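PDB 4B4O: epimerase family protein SDR39U1 from Homo sapiens, which binds NADPH and is a putative NADP-dependent oxidoreductase of the short-chain dehydrogenase/reductase family. Local coordinates for residues Gly166-Met171 with Gln230-Ala235; Ile195-Gly200 with Tyr279-Leu284; Thr73-Val78 with Phe129-Asn134. The protein carries 3 engineered substitutions. All blocks are in the same frame, centred on the assembly; numbering follows the deposited sequence. Where two conformers were deposited one is given.

Contact 1. Residues Gly166-Met171 with Gln230-Ala235. Engineered in segment 230-235: Phe232 (natural residue Leu).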
loop_
_atom_site.group_PDB
_atom_site.type_symbol
_atom_site.label_atom_id
_atom_site.label_comp_id
_atom_site.label_asym_id
_atom_site.label_seq_id
_atom_site.Cartn_x
_atom_site.Cartn_y
_atom_site.Cartn_z
ATOM N N GLY A 166 0.184 0.074 10.476
ATOM C CA GLY A 166 1.174 -0.292 9.471
ATOM C C GLY A 166 2.499 -0.669 10.083
ATOM O O GLY A 166 2.559 -1.170 11.202
ATOM N N ALA A 167 3.570 -0.419 9.335
ATOM C CA ALA A 167 4.922 -0.774 9.788
ATOM C C ALA A 167 5.287 -0.008 11.062
ATOM O O ALA A 167 5.927 -0.562 11.937
ATOM C CB ALA A 167 5.957 -0.551 8.693
HETATM N N MSE A 168 4.868 1.250 11.177
HETATM C CA MSE A 168 5.177 2.056 12.373
HETATM C C MSE A 168 4.576 1.450 13.632
HETATM O O MSE A 168 5.124 1.581 14.711
HETATM C CB MSE A 168 4.683 3.496 12.202
HETATM C CG MSE A 168 5.516 4.246 11.175
HETATM SE SE MSE A 168 7.269 4.631 11.936
HETATM C CE MSE A 168 8.331 4.881 10.329
ATOM N N GLY A 169 3.444 0.780 13.502
ATOM C CA GLY A 169 2.907 0.024 14.616
ATOM C C GLY A 169 3.948 -0.891 15.249
ATOM O O GLY A 169 3.995 -1.010 16.454
ATOM N N HIS A 170 4.768 -1.549 14.434
ATOM C CA HIS A 170 5.813 -2.442 14.926
ATOM C C HIS A 170 7.104 -1.766 15.326
ATOM O O HIS A 170 7.838 -2.279 16.191
ATOM C CB HIS A 170 6.137 -3.496 13.872
ATOM C CG HIS A 170 4.996 -4.444 13.593
ATOM N ND1 HIS A 170 4.492 -5.297 14.552
ATOM C CD2 HIS A 170 4.268 -4.675 12.420
ATOM C CE1 HIS A 170 3.479 -6.013 14.022
ATOM N NE2 HIS A 170 3.335 -5.629 12.706
HETATM N N MSE A 171 7.412 -0.629 14.704
HETATM C CA MSE A 171 8.731 -0.006 14.855
HETATM C C MSE A 171 8.791 1.087 15.891
HETATM O O MSE A 171 9.856 1.387 16.424
HETATM C CB MSE A 171 9.140 0.613 13.522
HETATM C CG MSE A 171 9.692 -0.423 12.536
HETATM SE SE MSE A 171 10.353 0.465 10.889
HETATM C CE MSE A 171 8.562 0.986 10.230
ATOM N N GLN A 230 18.443 6.305 10.732
ATOM C CA GLN A 230 19.132 7.476 11.252
ATOM C C GLN A 230 18.185 8.680 11.387
ATOM O O GLN A 230 18.129 9.308 12.440
ATOM C CB GLN A 230 20.325 7.782 10.350
ATOM C CG GLN A 230 21.134 9.006 10.722
ATOM C CD GLN A 230 22.184 9.348 9.615
ATOM O OE1 GLN A 230 23.040 8.519 9.239
ATOM N NE2 GLN A 230 22.095 10.587 9.071
ATOM N N THR A 231 17.403 8.943 10.341
ATOM C CA THR A 231 16.437 10.059 10.317
ATOM C C THR A 231 15.317 9.876 11.325
ATOM O O THR A 231 14.844 10.806 11.935
ATOM C CB THR A 231 15.783 10.197 8.920
ATOM O OG1 THR A 231 16.803 10.326 7.929
ATOM C CG2 THR A 231 14.868 11.434 8.832
ATOM N N PHE A 232 14.911 8.629 11.512
ATOM C CA PHE A 232 13.865 8.313 12.465
ATOM C C PHE A 232 14.361 8.509 13.904
ATOM O O PHE A 232 13.662 9.102 14.724
ATOM C CB PHE A 232 13.395 6.877 12.232
ATOM C CG PHE A 232 12.128 6.511 12.938
ATOM C CD1 PHE A 232 11.226 7.471 13.360
ATOM C CD2 PHE A 232 11.810 5.167 13.129
ATOM C CE1 PHE A 232 10.044 7.098 13.991
ATOM C CE2 PHE A 232 10.624 4.788 13.735
ATOM C CZ PHE A 232 9.745 5.753 14.173
ATOM N N GLY A 233 15.555 8.004 14.205
ATOM C CA GLY A 233 16.196 8.262 15.489
ATOM C C GLY A 233 16.321 9.759 15.756
ATOM O O GLY A 233 15.922 10.241 16.831
ATOM N N ALA A 234 16.816 10.505 14.776
ATOM C CA ALA A 234 16.935 11.951 14.925
ATOM C C ALA A 234 15.574 12.550 15.253
ATOM O O ALA A 234 15.463 13.329 16.182
ATOM C CB ALA A 234 17.563 12.600 13.691
ATOM N N ALA A 235 14.532 12.156 14.548
ATOM C CA ALA A 235 13.210 12.759 14.752
ATOM C C ALA A 235 12.652 12.472 16.127
ATOM O O ALA A 235 11.842 13.244 16.639
ATOM C CB ALA A 235 12.212 12.298 13.684
#
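The selenium of Met168 rests against the ring of Phe232, a Met-aromatic contact whose two partners are both unlike the natural protein: the methionine is present as selenomethionine, and the phenylalanine is an engineered substitution for a natural leucine. Selenium atom SE of Met168 comes closest to Phe232 CZ, at 3.5 Å, and lies 4.3 Å from the centroid of the Phe232 ring, 43° off the ring normal. It is therefore neither squarely above the ring nor at its edge. The terminal methyl continues the approach: Met168 CE stands 4.1 Å above the plane of the Phe232 ring, displaced toward the rim on the side of CE2 and CZ. This course follows from a bend in the methionine chain at chi2 (-72°), which carries its end to the aromatic group although the side chain does not start out toward the opposite helix. Phe232 comes from the other direction, its CG anti to the backbone N (chi1 -167°), an orientation that brings CZ and CE2 to the selenomethionine. Met171, one turn further along its helix, adds a looser apolar touch, its CB lying 4.4 Å from Phe232 CE2. No hydrogen bond links the segments, and the backbones stay well apart, with CA of Met171 and CA of Phe232 separated by 10.1 Å; one long aromatic side chain does most of the bridging. The side chain of Met171 also lies close to a bound polyether, probably from the crystallisation liquor. Around the pair, the Phe232 ring meets those of Phe175 and Phe228, while Leu288 of helix 284-293 touches both Met168 and Phe232. Met168 packs in addition on Leu161, so the contact joins helices 166-176, 225-236 and 284-293 beside the end of strand 151-161.

Contact 2. Residues Ile195-Gly200 with Tyr279-Leu284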
loop_
_atom_site.group_PDB
_atom_site.type_symbol
_atom_site.label_atom_id
_atom_site.label_comp_id
_atom_site.label_asym_id
_atom_site.label_seq_id
_atom_site.Cartn_x
_atom_site.Cartn_y
_atom_site.Cartn_z
ATOM N N ILE A 195 1.468 8.174 4.841
ATOM C CA ILE A 195 0.093 7.741 4.682
ATOM C C ILE A 195 -0.782 8.836 4.098
ATOM O O ILE A 195 -1.678 8.552 3.330
ATOM C CB ILE A 195 -0.551 7.249 6.005
ATOM C CG1 ILE A 195 -1.960 6.701 5.696
ATOM C CG2 ILE A 195 -0.607 8.389 7.039
ATOM C CD1 ILE A 195 -2.310 5.385 6.297
ATOM N N GLY A 196 -0.537 10.085 4.467
ATOM C CA GLY A 196 -1.306 11.193 3.917
ATOM C C GLY A 196 -1.154 11.323 2.419
ATOM O O GLY A 196 -2.089 11.723 1.735
ATOM N N ASP A 197 0.025 10.988 1.913
ATOM C CA ASP A 197 0.298 11.097 0.481
ATOM C C ASP A 197 -0.220 9.900 -0.308
ATOM O O ASP A 197 -0.603 10.052 -1.465
ATOM C CB ASP A 197 1.789 11.318 0.227
ATOM C CG ASP A 197 2.203 12.762 0.423
ATOM O OD1 ASP A 197 1.450 13.662 -0.009
ATOM O OD2 ASP A 197 3.294 12.993 1.008
ATOM N N LEU A 198 -0.259 8.712 0.291
ATOM C CA LEU A 198 -0.929 7.596 -0.382
ATOM C C LEU A 198 -2.419 7.886 -0.472
ATOM O O LEU A 198 -3.017 7.719 -1.512
ATOM C CB LEU A 198 -0.676 6.241 0.309
ATOM C CG LEU A 198 -1.293 5.055 -0.452
ATOM C CD1 LEU A 198 -0.770 5.008 -1.870
ATOM C CD2 LEU A 198 -0.975 3.752 0.252
ATOM N N ALA A 199 -2.985 8.335 0.638
ATOM C CA ALA A 199 -4.368 8.745 0.699
ATOM C C ALA A 199 -4.675 9.821 -0.350
ATOM O O ALA A 199 -5.717 9.792 -1.019
ATOM C CB ALA A 199 -4.671 9.250 2.107
ATOM N N GLY A 200 -3.740 10.763 -0.491
ATOM C CA GLY A 200 -3.846 11.848 -1.472
ATOM C C GLY A 200 -3.788 11.403 -2.936
ATOM O O GLY A 200 -4.593 11.846 -3.757
ATOM N N TYR A 279 2.935 16.367 -3.421
ATOM C CA TYR A 279 3.165 15.671 -2.153
ATOM C C TYR A 279 3.193 16.623 -0.970
ATOM O O TYR A 279 3.767 17.708 -1.054
ATOM C CB TYR A 279 4.492 14.915 -2.195
ATOM C CG TYR A 279 4.481 13.664 -3.031
ATOM C CD1 TYR A 279 4.635 13.720 -4.408
ATOM C CD2 TYR A 279 4.303 12.428 -2.451
ATOM C CE1 TYR A 279 4.638 12.581 -5.186
ATOM C CE2 TYR A 279 4.289 11.281 -3.221
ATOM C CZ TYR A 279 4.459 11.371 -4.594
ATOM O OH TYR A 279 4.465 10.226 -5.359
ATOM N N SER A 280 2.540 16.218 0.120
ATOM C CA SER A 280 2.601 16.955 1.391
ATOM C C SER A 280 3.897 16.673 2.139
ATOM O O SER A 280 4.413 17.531 2.854
ATOM C CB SER A 280 1.423 16.584 2.276
ATOM O OG SER A 280 0.231 17.061 1.708
ATOM N N PHE A 281 4.416 15.460 1.981
ATOM C CA PHE A 281 5.609 15.016 2.710
ATOM C C PHE A 281 6.574 14.278 1.765
ATOM O O PHE A 281 6.823 13.089 1.914
ATOM C CB PHE A 281 5.194 14.112 3.891
ATOM C CG PHE A 281 4.250 14.761 4.856
ATOM C CD1 PHE A 281 4.713 15.671 5.794
ATOM C CD2 PHE A 281 2.897 14.461 4.834
ATOM C CE1 PHE A 281 3.833 16.291 6.680
ATOM C CE2 PHE A 281 2.020 15.068 5.711
ATOM C CZ PHE A 281 2.486 15.985 6.630
ATOM N N PRO A 282 7.113 14.989 0.780
ATOM C CA PRO A 282 8.039 14.349 -0.163
ATOM C C PRO A 282 9.428 13.988 0.407
ATOM O O PRO A 282 10.085 13.107 -0.119
ATOM C CB PRO A 282 8.214 15.429 -1.249
ATOM C CG PRO A 282 8.012 16.702 -0.530
ATOM C CD PRO A 282 6.923 16.412 0.469
ATOM N N GLU A 283 9.844 14.693 1.448
ATOM C CA GLU A 283 11.168 14.502 2.036
ATOM C C GLU A 283 10.996 13.676 3.314
ATOM O O GLU A 283 10.073 13.897 4.098
ATOM C CB GLU A 283 11.868 15.852 2.289
ATOM C CG GLU A 283 13.386 15.762 2.549
ATOM C CD GLU A 283 13.761 15.601 4.029
ATOM O OE1 GLU A 283 13.380 16.486 4.852
ATOM O OE2 GLU A 283 14.432 14.593 4.371
ATOM N N LEU A 284 11.882 12.703 3.521
ATOM C CA LEU A 284 11.709 11.729 4.607
ATOM C C LEU A 284 11.709 12.348 5.991
ATOM O O LEU A 284 10.940 11.948 6.865
ATOM C CB LEU A 284 12.789 10.635 4.526
ATOM C CG LEU A 284 12.663 9.445 5.487
ATOM C CD1 LEU A 284 11.317 8.724 5.398
ATOM C CD2 LEU A 284 13.823 8.521 5.148
HETATM O O HOH W 1 5.178 10.927 1.456
#
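Asp197 sets out toward the loop at Tyr279-Phe281, its CG anti to the carbonyl carbon and beside the backbone N (chi1 -81°), a torsion that delivers the carboxylate to two successive backbone N-H groups. The planes of the carboxylate and the Tyr279 ring are 68° apart, and Asp197 OD2 lies at that ring's edge, 3.6 Å from Tyr279 CD2. The same oxygen is also near the plane of the Phe281 ring, again at its edge. Ser280 N donates to Asp197 OD1 over 2.8 Å in a nearly straight bond (164°), whereas the bond from Phe281 N to Asp197 OD2, at 2.9 Å, is more bent. Both oxygens use their syn lone pairs, so the carboxylate faces the loop as a two-pronged acceptor. A water deepens the hold, donating to Asp197 OD2 and to Phe281 O, and the hydroxyl of Tyr277 makes a further hydrogen bond with OD1. An asparagine here would probably leave one of the two backbone N-H groups facing an amide NH2 instead of an acceptor. The acid sits in the first turn of helix 195-207, whose other face, through Ile195 and Leu198, packs on helix 11-22 and strand 151-161. The contact thereby ties the Rossmann-type core to the loop between helices 270-274 and 284-293, with Tyr279 resting on the former.

Contact 3. Residues Thr73-Val78 with Phe129-Asn134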
loop_
_atom_site.group_PDB
_atom_site.type_symbol
_atom_site.label_atom_id
_atom_site.label_comp_id
_atom_site.label_asym_id
_atom_site.label_seq_id
_atom_site.Cartn_x
_atom_site.Cartn_y
_atom_site.Cartn_z
ATOM N N THR A 73 -0.317 -22.455 3.968
ATOM C CA THR A 73 -1.671 -22.042 4.328
ATOM C C THR A 73 -1.784 -20.534 4.335
ATOM O O THR A 73 -2.751 -19.980 3.785
ATOM C CB THR A 73 -2.076 -22.565 5.720
ATOM O OG1 THR A 73 -2.048 -23.986 5.714
ATOM C CG2 THR A 73 -3.474 -22.116 6.112
ATOM N N PHE A 74 -0.799 -19.879 4.955
ATOM C CA PHE A 74 -0.776 -18.417 5.094
ATOM C C PHE A 74 -0.521 -17.751 3.747
ATOM O O PHE A 74 -1.066 -16.699 3.424
ATOM C CB PHE A 74 0.299 -18.004 6.109
ATOM C CG PHE A 74 0.401 -16.522 6.316
ATOM C CD1 PHE A 74 -0.699 -15.783 6.654
ATOM C CD2 PHE A 74 1.605 -15.870 6.182
ATOM C CE1 PHE A 74 -0.607 -14.404 6.843
ATOM C CE2 PHE A 74 1.705 -14.493 6.380
ATOM C CZ PHE A 74 0.600 -13.756 6.702
ATOM N N GLN A 75 0.356 -18.381 2.982
ATOM C CA GLN A 75 0.607 -18.023 1.599
ATOM C C GLN A 75 -0.696 -18.021 0.800
ATOM O O GLN A 75 -0.987 -17.077 0.089
ATOM C CB GLN A 75 1.579 -19.043 1.003
ATOM C CG GLN A 75 2.736 -18.406 0.288
ATOM C CD GLN A 75 3.935 -19.313 0.150
ATOM O OE1 GLN A 75 4.330 -20.017 1.093
ATOM N NE2 GLN A 75 4.558 -19.267 -1.032
ATOM N N LYS A 76 -1.465 -19.106 0.908
ATOM C CA LYS A 76 -2.743 -19.207 0.213
ATOM C C LYS A 76 -3.691 -18.090 0.625
ATOM O O LYS A 76 -4.377 -17.551 -0.227
ATOM C CB LYS A 76 -3.384 -20.589 0.409
ATOM C CG LYS A 76 -2.909 -21.621 -0.622
ATOM N N GLU A 77 -3.739 -17.748 1.913
ATOM C CA GLU A 77 -4.576 -16.631 2.388
ATOM C C GLU A 77 -4.076 -15.267 1.864
ATOM O O GLU A 77 -4.883 -14.403 1.534
ATOM C CB GLU A 77 -4.681 -16.609 3.940
ATOM C CG GLU A 77 -5.916 -17.297 4.562
ATOM C CD GLU A 77 -5.607 -18.114 5.830
ATOM O OE1 GLU A 77 -4.885 -17.596 6.710
ATOM O OE2 GLU A 77 -6.079 -19.270 5.962
ATOM N N VAL A 78 -2.761 -15.070 1.804
ATOM C CA VAL A 78 -2.231 -13.794 1.335
ATOM C C VAL A 78 -2.685 -13.590 -0.102
ATOM O O VAL A 78 -3.179 -12.524 -0.462
ATOM C CB VAL A 78 -0.686 -13.729 1.430
ATOM C CG1 VAL A 78 -0.109 -12.611 0.553
ATOM C CG2 VAL A 78 -0.235 -13.575 2.876
ATOM N N PHE A 129 9.464 -12.900 -10.705
ATOM C CA PHE A 129 10.754 -13.420 -10.192
ATOM C C PHE A 129 10.724 -13.936 -8.753
ATOM O O PHE A 129 11.715 -14.469 -8.272
ATOM C CB PHE A 129 11.824 -12.329 -10.295
ATOM C CG PHE A 129 11.422 -11.060 -9.641
ATOM C CD1 PHE A 129 11.577 -10.894 -8.275
ATOM C CD2 PHE A 129 10.824 -10.054 -10.379
ATOM C CE1 PHE A 129 11.177 -9.724 -7.657
ATOM C CE2 PHE A 129 10.427 -8.882 -9.778
ATOM C CZ PHE A 129 10.603 -8.709 -8.414
ATOM N N ASP A 130 9.614 -13.741 -8.064
ATOM C CA ASP A 130 9.448 -14.258 -6.712
ATOM C C ASP A 130 7.962 -14.262 -6.366
ATOM O O ASP A 130 7.126 -13.841 -7.158
ATOM C CB ASP A 130 10.283 -13.463 -5.685
ATOM C CG ASP A 130 9.741 -12.040 -5.413
ATOM O OD1 ASP A 130 8.674 -11.638 -5.908
ATOM O OD2 ASP A 130 10.435 -11.272 -4.701
ATOM N N PHE A 131 7.644 -14.701 -5.168
ATOM C CA PHE A 131 6.263 -14.815 -4.776
ATOM C C PHE A 131 5.481 -13.490 -4.817
ATOM O O PHE A 131 4.345 -13.430 -5.307
ATOM C CB PHE A 131 6.175 -15.404 -3.373
ATOM C CG PHE A 131 4.775 -15.451 -2.839
ATOM C CD1 PHE A 131 3.976 -16.544 -3.085
ATOM C CD2 PHE A 131 4.265 -14.400 -2.117
ATOM C CE1 PHE A 131 2.692 -16.594 -2.606
ATOM C CE2 PHE A 131 2.980 -14.438 -1.643
ATOM C CZ PHE A 131 2.195 -15.540 -1.884
ATOM N N PHE A 132 6.077 -12.437 -4.267
ATOM C CA PHE A 132 5.378 -11.151 -4.154
ATOM C C PHE A 132 5.246 -10.411 -5.484
ATOM O O PHE A 132 4.261 -9.724 -5.713
ATOM C CB PHE A 132 6.060 -10.281 -3.104
ATOM C CG PHE A 132 5.983 -10.857 -1.739
ATOM C CD1 PHE A 132 4.771 -10.865 -1.050
ATOM C CD2 PHE A 132 7.091 -11.434 -1.153
ATOM C CE1 PHE A 132 4.672 -11.433 0.200
ATOM C CE2 PHE A 132 7.010 -12.005 0.114
ATOM C CZ PHE A 132 5.788 -12.014 0.786
ATOM N N SER A 133 6.233 -10.562 -6.358
ATOM C CA SER A 133 6.131 -9.993 -7.697
ATOM C C SER A 133 5.042 -10.728 -8.492
ATOM O O SER A 133 4.200 -10.084 -9.113
ATOM C CB SER A 133 7.489 -10.025 -8.415
ATOM O OG SER A 133 8.076 -11.308 -8.390
ATOM N N ASN A 134 5.040 -12.063 -8.450
ATOM C CA ASN A 134 3.955 -12.838 -9.044
ATOM C C ASN A 134 2.601 -12.466 -8.440
ATOM O O ASN A 134 1.593 -12.405 -9.145
ATOM C CB ASN A 134 4.192 -14.351 -8.902
ATOM C CG ASN A 134 5.194 -14.880 -9.933
ATOM O OD1 ASN A 134 5.046 -14.606 -11.128
ATOM N ND2 ASN A 134 6.222 -15.636 -9.490
#
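Helices 72-95 and 131-143 approach each other with CA of Gln75 9.1 Å from CA of Phe131. Phe131 spans that distance: with CG anti to its backbone N (chi1 175°), its ring reaches across to helix 72-95, which also carries the NADP(+)-binding Glu77. The Gln75 side chain runs antiparallel to that of Phe131, bringing CG against the CE1-CZ side of the ring at an oblique angle, with Gln75 CG 3.4 Å from Phe131 CE1. Its amide stands nearly upright to the ring, the planes 81° apart, and NE2 of Gln75 is 3.5 Å from Phe131 CD1. Val78 CG1 meets the edge of the ring, 4.2 Å from Phe131 CE2, and Trp70 packs edge-to-face with the same ring. Just behind, a capping box starts helix 131-143: Ser133 N donates to Asp130 OD1 (2.7 Å), and Asp130 N returns a bond to Ser133 OG (2.9 Å), fixing the turn from which Phe131 projects. With no hydrogen bond between the segments, cohesion probably rests on apolar and aromatic surface, while the capping bonds order the start of helix 131-143.

Contact 3 closes first along the chain, entirely within the NAD-dependent epimerase/dehydratase range, before contacts 1 and 2 begin. Those two cross, their segments alternating in the order 166-171, 195-200, 230-235 and 279-284, and their centres are 16 Å apart. Strand 151-161 of the parallel sheet borders both, packing on helices 166-176 and 195-207. Helix 284-293 is also common ground: it touches contact 1, and the loop of contact 2 leads into it. Contact 3 lies about 26 Å from contact 1 and 28 Å from contact 2, centre to centre, across the chain's centre from the latter. Contacts 1 and 2 thus join the nucleotide-binding core to the C-terminal region, whereas contact 3 pairs two helices of the core.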